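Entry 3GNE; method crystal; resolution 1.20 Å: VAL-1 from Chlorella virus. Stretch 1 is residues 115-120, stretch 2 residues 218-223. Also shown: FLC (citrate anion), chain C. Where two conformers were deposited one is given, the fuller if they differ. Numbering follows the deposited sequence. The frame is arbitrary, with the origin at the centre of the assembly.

Stretch 1, residues 115-120: NRIMWQ
Stretch 2 218-223: NTFFGG

Two strands of one chain, at least 100 residues apart in sequence wherever they touch, run in nearly the same direction (27° between N-to-C axes, closest approach 9.0 Å). No direct hydrogen bond joins them; side chains, a water and a citrate lie between them. In register, Arg116 CA lies 9.7 Å from Asn218 CA, Met118 CA 8.9 Å from Thr219 CA, and Trp119 CA 8.9 Å from Phe221 CA. Asn115 (phi/psi -131/106, chi1 t) is extended and out of reach. Arg116 (-126/158; chi1–chi3 m, t, m; chi4 173°) points its CA-to-CB bond toward stretch 2. Arg116 NH1 donates to a water at 3.0 Å, and that water donates to Asn218 O (-161/97, chi1 t) at 2.9 Å, bridging the strands. The positive guanidinium also pairs two nitrogens with both oxygens of one negative citrate carboxylate, Arg116 NH1 to FLC OA1 at 3.1 Å and Arg116 NH2 to FLC OA2 at 2.8 Å; Phe220 CZ (-169/162; chi1 p, chi2 -93°) lies 4.4 Å from Arg116 NH1 and 3.3 Å from FLC OA1, which sits at its ring edge. Ile117 (-90/132; m, m) makes no contact with stretch 2. Met118 (-117/146; m, t, p) starts sideways, but Met118 CE reaches within 4.3 Å of Gly222 O. Trp119 (-85/166; chi1 p, chi2 83°) has the largest covered area, 98 Å²: its edge meets the face of Phe221 (-81/143; chi1 m, chi2 -111°), centroids 4.7 Å apart and planes at 79°, with Trp119 CZ2 3.6 Å from Phe221 CE2. Trp119 CH2 is 3.4 Å from Phe220 O, and Trp119 CZ3 4.0 Å from Thr219 OG1 (-103/132, chi1 t). Gln120 (-134/177) makes no contact with stretch 2. Gly222 (84/-162) has backbone angles that would jam a CB against the preceding carbonyl oxygen. A cis peptide leads to Gly223 (-79/176); Gly223 N makes weak hydrogen bonds to FLC OG1 (3.2 Å) and FLC OHB (3.3 Å).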

# COMPACT_ATOMS: atom_id res chain seq x y z
N ASN A 115 -1.47 -2.81 6.00
CA ASN A 115 -1.20 -3.82 4.96
C ASN A 115 -0.80 -3.07 3.71
O ASN A 115 -1.69 -2.45 3.11
CB ASN A 115 -2.49 -4.63 4.72
CG ASN A 115 -2.21 -5.90 3.94
OD1 ASN A 115 -1.05 -6.35 3.95
ND2 ASN A 115 -3.23 -6.44 3.28
N ARG A 116 0.49 -3.08 3.36
CA ARG A 116 0.94 -2.26 2.25
C ARG A 116 1.69 -3.08 1.22
O ARG A 116 2.24 -4.13 1.51
CB ARG A 116 1.88 -1.16 2.74
CG ARG A 116 1.13 -0.03 3.45
CD ARG A 116 2.10 1.13 3.82
NE ARG A 116 2.94 0.62 4.96
CZ ARG A 116 3.98 1.28 5.47
NH1 ARG A 116 4.35 2.46 4.93
NH2 ARG A 116 4.69 0.81 6.51
N ILE A 117 1.72 -2.53 -0.00
CA ILE A 117 2.62 -3.04 -1.03
C ILE A 117 3.94 -2.30 -0.95
O ILE A 117 3.96 -1.03 -0.91
CB ILE A 117 2.01 -2.76 -2.43
CG1 ILE A 117 0.75 -3.61 -2.67
CG2 ILE A 117 3.08 -2.97 -3.50
CD1 ILE A 117 1.01 -5.11 -2.85
N MET A 118 5.04 -3.05 -0.96
CA MET A 118 6.35 -2.50 -1.24
C MET A 118 6.91 -3.12 -2.53
O MET A 118 6.71 -4.29 -2.82
CB MET A 118 7.39 -2.81 -0.17
CG MET A 118 7.31 -1.83 1.01
SD MET A 118 8.60 -2.22 2.23
CE MET A 118 10.10 -1.72 1.38
N TRP A 119 7.66 -2.29 -3.26
CA TRP A 119 8.56 -2.84 -4.27
C TRP A 119 9.87 -3.23 -3.60
O TRP A 119 10.12 -2.81 -2.46
CB TRP A 119 8.76 -1.91 -5.44
CG TRP A 119 9.76 -0.79 -5.33
CD1 TRP A 119 11.11 -0.89 -5.54
CD2 TRP A 119 9.52 0.59 -5.00
NE1 TRP A 119 11.75 0.32 -5.37
CE2 TRP A 119 10.77 1.26 -5.03
CE3 TRP A 119 8.38 1.33 -4.67
CZ2 TRP A 119 10.92 2.61 -4.76
CZ3 TRP A 119 8.52 2.67 -4.40
CH2 TRP A 119 9.78 3.31 -4.45
N GLN A 120 10.68 -4.00 -4.30
CA GLN A 120 11.92 -4.53 -3.79
C GLN A 120 12.99 -4.33 -4.85
O GLN A 120 12.75 -3.84 -5.94
CB GLN A 120 11.79 -6.04 -3.52
CG GLN A 120 10.67 -6.36 -2.50
CD GLN A 120 11.15 -6.05 -1.09
OE1 GLN A 120 11.04 -4.89 -0.56
NE2 GLN A 120 11.66 -7.07 -0.49
N ASN A 218 1.17 6.32 -0.09
CA ASN A 218 2.34 7.13 0.26
C ASN A 218 3.55 6.45 -0.35
O ASN A 218 4.07 5.48 0.17
CB ASN A 218 2.47 7.23 1.77
CG ASN A 218 3.46 8.32 2.14
OD1 ASN A 218 4.21 8.81 1.31
ND2 ASN A 218 3.43 8.71 3.39
N THR A 219 3.94 6.95 -1.54
CA THR A 219 4.97 6.26 -2.30
C THR A 219 6.29 7.01 -2.14
O THR A 219 6.38 8.23 -2.24
CB THR A 219 4.57 6.11 -3.77
OG1 THR A 219 5.61 5.35 -4.44
CG2 THR A 219 4.40 7.42 -4.55
N PHE A 220 7.33 6.23 -1.83
CA PHE A 220 8.67 6.78 -1.55
C PHE A 220 9.63 5.64 -1.51
O PHE A 220 9.22 4.47 -1.31
CB PHE A 220 8.66 7.55 -0.21
CG PHE A 220 8.22 6.72 0.97
CD1 PHE A 220 6.86 6.72 1.34
CD2 PHE A 220 9.14 5.94 1.71
CE1 PHE A 220 6.45 5.93 2.42
CE2 PHE A 220 8.71 5.17 2.78
CZ PHE A 220 7.36 5.17 3.14
N PHE A 221 10.94 5.94 -1.64
CA PHE A 221 11.96 4.94 -1.54
C PHE A 221 12.30 4.57 -0.11
O PHE A 221 12.35 5.42 0.77
CB PHE A 221 13.26 5.45 -2.20
CG PHE A 221 13.28 5.22 -3.71
CD1 PHE A 221 14.17 4.28 -4.23
CD2 PHE A 221 12.43 5.93 -4.56
CE1 PHE A 221 14.17 4.01 -5.60
CE2 PHE A 221 12.41 5.65 -5.94
CZ PHE A 221 13.31 4.70 -6.44
N GLY A 222 12.58 3.27 0.09
CA GLY A 222 13.13 2.84 1.36
C GLY A 222 12.07 2.61 2.43
O GLY A 222 10.89 2.43 2.18
N GLY A 223 12.53 2.58 3.64
CA GLY A 223 13.93 2.63 3.99
C GLY A 223 14.64 1.30 3.85
O GLY A 223 13.97 0.30 3.53
CAC FLC C . 7.33 3.09 6.99
CA FLC C . 8.64 3.52 7.62
CB FLC C . 9.80 2.72 7.02
CBC FLC C . 9.54 1.25 7.35
CG FLC C . 11.10 3.17 7.69
CGC FLC C . 12.36 2.44 7.19
OA1 FLC C . 7.15 3.30 5.80
OA2 FLC C . 6.51 2.55 7.71
OB1 FLC C . 9.19 0.52 6.40
OB2 FLC C . 9.63 0.87 8.55
OG1 FLC C . 12.23 1.37 6.61
OG2 FLC C . 13.47 2.98 7.47
OHB FLC C . 9.87 2.98 5.63
O HOH W 1 3.33 3.90 2.49